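Local coordinates for cobalamin biosynthesis protein CobN (Mycobacterium tuberculosis, PDB 7C6O) that probably serves as the large, catalytic subunit of the cobaltochelatase that inserts cobalt into the corrin ring during cobalamin biosynthesis, at residues Val251-Gly256 with Asp269-Glu274; Pro315-Arg320 with Asn841-Asp846. All coordinates share one frame; numbering follows the deposited sequence.

Contact 1: residues Val251-Gly256 with Asp269-Glu274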
loop_
_atom_site.group_PDB
_atom_site.type_symbol
_atom_site.label_atom_id
_atom_site.label_comp_id
_atom_site.label_asym_id
_atom_site.label_seq_id
_atom_site.Cartn_x
_atom_site.Cartn_y
_atom_site.Cartn_z
ATOM N N VAL A 251 -3.468 19.608 10.342
ATOM C CA VAL A 251 -2.674 19.318 11.523
ATOM C C VAL A 251 -2.307 17.835 11.528
ATOM O O VAL A 251 -2.825 17.039 10.744
ATOM C CB VAL A 251 -3.411 19.714 12.817
ATOM C CG1 VAL A 251 -3.733 21.201 12.803
ATOM C CG2 VAL A 251 -4.685 18.892 12.968
ATOM N N LEU A 252 -1.403 17.468 12.435
ATOM C CA LEU A 252 -0.934 16.094 12.551
ATOM C C LEU A 252 -2.049 15.176 13.051
ATOM O O LEU A 252 -3.111 15.619 13.499
ATOM C CB LEU A 252 0.269 16.021 13.495
ATOM C CG LEU A 252 1.680 16.147 12.913
ATOM C CD1 LEU A 252 1.721 17.056 11.698
ATOM C CD2 LEU A 252 2.632 16.655 13.986
ATOM N N ALA A 253 -1.786 13.871 12.979
ATOM C CA ALA A 253 -2.769 12.877 13.396
ATOM C C ALA A 253 -3.072 13.001 14.885
ATOM O O ALA A 253 -2.233 13.426 15.683
ATOM C CB ALA A 253 -2.270 11.465 13.083
ATOM N N ALA A 254 -4.290 12.607 15.259
ATOM C CA ALA A 254 -4.790 12.832 16.606
ATOM C C ALA A 254 -4.866 11.578 17.467
ATOM O O ALA A 254 -5.074 11.696 18.680
ATOM C CB ALA A 254 -6.183 13.471 16.547
ATOM N N GLY A 255 -4.704 10.386 16.886
ATOM C CA GLY A 255 -4.946 9.167 17.641
ATOM C C GLY A 255 -3.878 8.849 18.672
ATOM O O GLY A 255 -4.149 8.154 19.658
ATOM N N GLY A 256 -2.663 9.339 18.468
ATOM C CA GLY A 256 -1.586 9.027 19.386
ATOM C C GLY A 256 -0.284 9.629 18.909
ATOM O O GLY A 256 -0.255 10.435 17.976
ATOM N N ASP A 269 -5.904 -0.410 19.962
ATOM C CA ASP A 269 -6.839 0.272 20.852
ATOM C C ASP A 269 -6.238 1.557 21.402
ATOM O O ASP A 269 -6.965 2.526 21.646
ATOM C CB ASP A 269 -7.255 -0.650 21.999
ATOM C CG ASP A 269 -8.281 -1.685 21.578
ATOM O OD1 ASP A 269 -8.903 -1.513 20.506
ATOM O OD2 ASP A 269 -8.473 -2.665 22.328
ATOM N N SER A 270 -4.916 1.589 21.591
ATOM C CA SER A 270 -4.265 2.774 22.135
ATOM C C SER A 270 -4.288 3.949 21.164
ATOM O O SER A 270 -4.071 5.090 21.589
ATOM C CB SER A 270 -2.821 2.452 22.525
ATOM O OG SER A 270 -2.026 2.169 21.385
ATOM N N TRP A 271 -4.531 3.705 19.879
ATOM C CA TRP A 271 -4.700 4.783 18.907
ATOM C C TRP A 271 -6.176 5.162 18.925
ATOM O O TRP A 271 -7.017 4.456 18.364
ATOM C CB TRP A 271 -4.237 4.352 17.520
ATOM C CG TRP A 271 -4.012 5.507 16.593
ATOM C CD1 TRP A 271 -4.924 6.071 15.749
ATOM C CD2 TRP A 271 -2.795 6.243 16.421
ATOM N NE1 TRP A 271 -4.350 7.116 15.059
ATOM C CE2 TRP A 271 -3.043 7.241 15.455
ATOM C CE3 TRP A 271 -1.521 6.158 16.991
ATOM C CZ2 TRP A 271 -2.064 8.144 15.046
ATOM C CZ3 TRP A 271 -0.549 7.057 16.583
ATOM C CH2 TRP A 271 -0.826 8.036 15.621
ATOM N N ASN A 272 -6.492 6.278 19.578
ATOM C CA ASN A 272 -7.863 6.611 19.943
ATOM C C ASN A 272 -8.274 7.915 19.276
ATOM O O ASN A 272 -7.693 8.970 19.554
ATOM C CB ASN A 272 -8.000 6.714 21.464
ATOM C CG ASN A 272 -9.442 6.760 21.918
ATOM O OD1 ASN A 272 -10.256 7.498 21.368
ATOM N ND2 ASN A 272 -9.769 5.959 22.926
ATOM N N VAL A 273 -9.287 7.840 18.410
ATOM C CA VAL A 273 -9.855 9.023 17.772
ATOM C C VAL A 273 -11.352 9.068 18.047
ATOM O O VAL A 273 -12.116 9.657 17.273
ATOM C CB VAL A 273 -9.582 9.038 16.255
ATOM C CG1 VAL A 273 -8.092 9.169 15.976
ATOM C CG2 VAL A 273 -10.151 7.785 15.592
ATOM N N GLU A 274 -11.779 8.449 19.153
ATOM C CA GLU A 274 -13.207 8.354 19.449
ATOM C C GLU A 274 -13.858 9.730 19.526
ATOM O O GLU A 274 -15.002 9.904 19.089
ATOM C CB GLU A 274 -13.430 7.586 20.753
ATOM C CG GLU A 274 -13.128 6.102 20.657
HETATM O O HOH W 1 -6.134 10.487 21.135
#

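Contact 2: residues Pro315-Arg320 with Asn841-Asp846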
loop_
_atom_site.group_PDB
_atom_site.type_symbol
_atom_site.label_atom_id
_atom_site.label_comp_id
_atom_site.label_asym_id
_atom_site.label_seq_id
_atom_site.Cartn_x
_atom_site.Cartn_y
_atom_site.Cartn_z
ATOM N N PRO A 315 -1.490 10.146 9.492
ATOM C CA PRO A 315 -2.905 10.562 9.454
ATOM C C PRO A 315 -3.861 9.478 8.969
ATOM O O PRO A 315 -5.045 9.520 9.325
ATOM C CB PRO A 315 -2.889 11.764 8.502
ATOM C CG PRO A 315 -1.555 12.362 8.721
ATOM C CD PRO A 315 -0.621 11.185 8.901
ATOM N N GLU A 316 -3.389 8.509 8.176
ATOM C CA GLU A 316 -4.238 7.379 7.802
ATOM C C GLU A 316 -4.652 6.552 9.013
ATOM O O GLU A 316 -5.708 5.906 8.987
ATOM C CB GLU A 316 -3.522 6.489 6.781
ATOM C CG GLU A 316 -3.447 7.084 5.385
ATOM C CD GLU A 316 -2.608 6.247 4.433
ATOM O OE1 GLU A 316 -1.866 5.355 4.903
ATOM O OE2 GLU A 316 -2.689 6.490 3.212
ATOM N N PHE A 317 -3.835 6.543 10.073
ATOM C CA PHE A 317 -4.208 5.823 11.288
ATOM C C PHE A 317 -5.485 6.387 11.897
ATOM O O PHE A 317 -6.207 5.670 12.600
ATOM C CB PHE A 317 -3.078 5.884 12.321
ATOM C CG PHE A 317 -1.934 4.937 12.058
ATOM C CD1 PHE A 317 -1.217 4.987 10.871
ATOM C CD2 PHE A 317 -1.543 4.028 13.029
ATOM C CE1 PHE A 317 -0.155 4.128 10.650
ATOM C CE2 PHE A 317 -0.481 3.167 12.817
ATOM C CZ PHE A 317 0.214 3.216 11.623
ATOM N N ASP A 318 -5.771 7.670 11.653
ATOM C CA ASP A 318 -6.988 8.316 12.134
ATOM C C ASP A 318 -8.211 8.025 11.274
ATOM O O ASP A 318 -9.323 8.395 11.669
ATOM C CB ASP A 318 -6.812 9.835 12.184
ATOM C CG ASP A 318 -5.979 10.304 13.360
ATOM O OD1 ASP A 318 -5.316 9.475 14.017
ATOM O OD2 ASP A 318 -5.997 11.526 13.617
ATOM N N GLY A 319 -8.041 7.405 10.109
ATOM C CA GLY A 319 -9.146 7.278 9.176
ATOM C C GLY A 319 -9.402 8.506 8.332
ATOM O O GLY A 319 -10.504 8.662 7.796
ATOM N N ARG A 320 -8.420 9.388 8.199
ATOM C CA ARG A 320 -8.582 10.585 7.390
ATOM C C ARG A 320 -8.495 10.253 5.904
ATOM O O ARG A 320 -7.799 9.320 5.493
ATOM C CB ARG A 320 -7.520 11.622 7.752
ATOM C CG ARG A 320 -7.646 12.167 9.164
ATOM C CD ARG A 320 -6.502 13.112 9.490
ATOM N NE ARG A 320 -6.564 13.585 10.870
ATOM C CZ ARG A 320 -5.663 14.388 11.430
ATOM N NH1 ARG A 320 -4.622 14.817 10.729
ATOM N NH2 ARG A 320 -5.804 14.762 12.695
ATOM N N ASN A 841 -11.696 1.316 6.918
ATOM C CA ASN A 841 -10.808 2.014 5.986
ATOM C C ASN A 841 -9.385 1.883 6.517
ATOM O O ASN A 841 -8.911 2.720 7.285
ATOM C CB ASN A 841 -11.237 3.470 5.845
ATOM C CG ASN A 841 -10.368 4.247 4.879
ATOM O OD1 ASN A 841 -9.636 3.665 4.079
ATOM N ND2 ASN A 841 -10.447 5.573 4.948
ATOM N N PHE A 842 -8.684 0.829 6.098
ATOM C CA PHE A 842 -7.513 0.424 6.864
ATOM C C PHE A 842 -6.339 1.386 6.679
ATOM O O PHE A 842 -6.246 2.132 5.700
ATOM C CB PHE A 842 -7.092 -1.026 6.542
ATOM C CG PHE A 842 -6.694 -1.302 5.095
ATOM C CD1 PHE A 842 -5.649 -0.629 4.477
ATOM C CD2 PHE A 842 -7.314 -2.329 4.396
ATOM C CE1 PHE A 842 -5.279 -0.927 3.171
ATOM C CE2 PHE A 842 -6.946 -2.638 3.094
ATOM C CZ PHE A 842 -5.931 -1.938 2.481
ATOM N N TYR A 843 -5.452 1.379 7.671
ATOM C CA TYR A 843 -4.129 1.975 7.582
ATOM C C TYR A 843 -3.095 0.855 7.557
ATOM O O TYR A 843 -3.430 -0.330 7.634
ATOM C CB TYR A 843 -3.889 2.950 8.738
ATOM C CG TYR A 843 -4.052 2.364 10.127
ATOM C CD1 TYR A 843 -2.992 1.727 10.764
ATOM C CD2 TYR A 843 -5.256 2.474 10.813
ATOM C CE1 TYR A 843 -3.132 1.202 12.038
ATOM C CE2 TYR A 843 -5.403 1.955 12.090
ATOM C CZ TYR A 843 -4.337 1.322 12.697
ATOM O OH TYR A 843 -4.479 0.804 13.967
ATOM N N SER A 844 -1.818 1.228 7.444
ATOM C CA SER A 844 -0.770 0.229 7.304
ATOM C C SER A 844 0.234 0.408 8.431
ATOM O O SER A 844 -0.035 0.001 9.571
ATOM C CB SER A 844 -0.134 0.300 5.911
ATOM O OG SER A 844 0.318 1.608 5.610
ATOM N N VAL A 845 1.403 0.992 8.163
ATOM C CA VAL A 845 2.512 0.982 9.105
ATOM C C VAL A 845 3.142 2.365 9.182
ATOM O O VAL A 845 2.956 3.214 8.307
ATOM C CB VAL A 845 3.586 -0.060 8.714
ATOM C CG1 VAL A 845 2.997 -1.463 8.719
ATOM C CG2 VAL A 845 4.186 0.272 7.352
ATOM N N ASP A 846 3.886 2.583 10.257
ATOM C CA ASP A 846 4.784 3.724 10.350
ATOM C C ASP A 846 5.941 3.468 9.398
ATOM O O ASP A 846 6.744 2.560 9.653
ATOM C CB ASP A 846 5.277 3.902 11.791
ATOM C CG ASP A 846 6.264 5.053 11.949
ATOM O OD1 ASP A 846 6.555 5.762 10.965
ATOM O OD2 ASP A 846 6.757 5.247 13.081
HETATM O O HOH W 2 -1.904 2.708 4.638
HETATM O O HOH W 3 -0.865 4.196 7.207
HETATM O O HOH W 4 -7.343 5.116 7.101
HETATM O O HOH W 5 -12.268 6.757 7.058
HETATM O O HOH W 6 -8.054 7.255 3.707
#

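Contact 1: residues Val251-Gly256 with Asp269-Glu274
The indole of W271 lies flat on the backbone of G255 and G256, one face of the ring system pressed on the two glycines. G255 CA sits over the five-membered ring, 3.5 Å from its centroid and 15° off the normal, and G256 CA rides over the six-membered ring in the same CH-pi fashion. Between them the peptide joining the glycines spans the fused bicycle, with G255 C 3.6 Å above the ring plane. A253 approaches differently: its CB meets W271 CZ2 at the ring edge, 3.9 Å away. W271 reaches across because CG stands opposite its backbone N (chi1 -163°), which carries the indole over the backbone of 255-256. NE1 donates to D318 OD1. Next to the indole, V273 pushes CG1 against G255 CA at 3.6 Å, so G255 CA meets the ring face and, at about a right angle to it, a valine methyl. The backbones are tied by one direct hydrogen bond, N272 N to G255 O, 3.0 Å and nearly straight at 160°; a water lies within hydrogen-bonding distance of A254 O and N272 O and can donate to either. N272 in addition folds its side chain into an Asx turn, OD1 accepting from E274 N at 2.9 Å, with V273 at the N-cap position, right before helix 274-277. Both segments belong to the long connection that leaves strand 246-249 of the mixed sheet and returns through that helix to strand 283-289, its parallel neighbour.

Contact 2: residues Pro315-Arg320 with Asn841-Asp846
F317 and Y843 form an offset stack, ring centroids 4.0 Å apart and planes inclined by 22°. Y843 CD1 sits over the centre of the F317 ring, while F317 CG lies above the Y843 ring but shifted toward its rim. F317 CB adds a CH-pi contact to that ring, and V845 C lies at the F317 edge, in its plane. This aromatic pair joins the turn between helix 305-313 and strand 321-331, the last parallel strand of the mixed seven-stranded sheet, to a loop 521 residues later in the chain. The two side chains cross at about a right angle. Y843 CG is wedged between its own backbone N and carbonyl carbon (chi1 56°), which lays the ring over F317. Y843 CB, placed by the backbone, is 3.5 Å from E316 O; the phenol OH bonds to A262 O.

Beside the stack the polar groups meet through water. E316 OE1 accepts from two waters, one also bonded to S844 OG and the other accepting from S844 N, while OE2 pairs with R603 as a salt bridge. A third water lies between E316 O and N841 O and can donate to either. At the far end N841 turns OD1 to K602 and gives ND2 to two waters: one, 3.0 Å from N841 ND2, donates to G319 O at 2.7 Å, and the other donates to R320 O.

Contacts 1 and 2 touch, with centres about 10 Å apart, and D318 connects them. The CB of D318 points away from 841-846, and its carboxylate bridges to the loop of contact 1, OD2 lying 2.6 Å from A254 N, a probable hydrogen bond, and OD1 2.8 Å from W271 NE1. F317 takes part in both contacts: besides its stack in contact 2, its CB is 3.3 Å from W271 NE1, and the two rings meet at about 60°. R320 also bonds V251 O and L252 O. Contact 2 is buried near the chain centre; contact 1, partly buried, lies farther out. A glycerol, probably from the crystallisation liquor, lies beside V845 and bonds D846 N; it may mark a pocket.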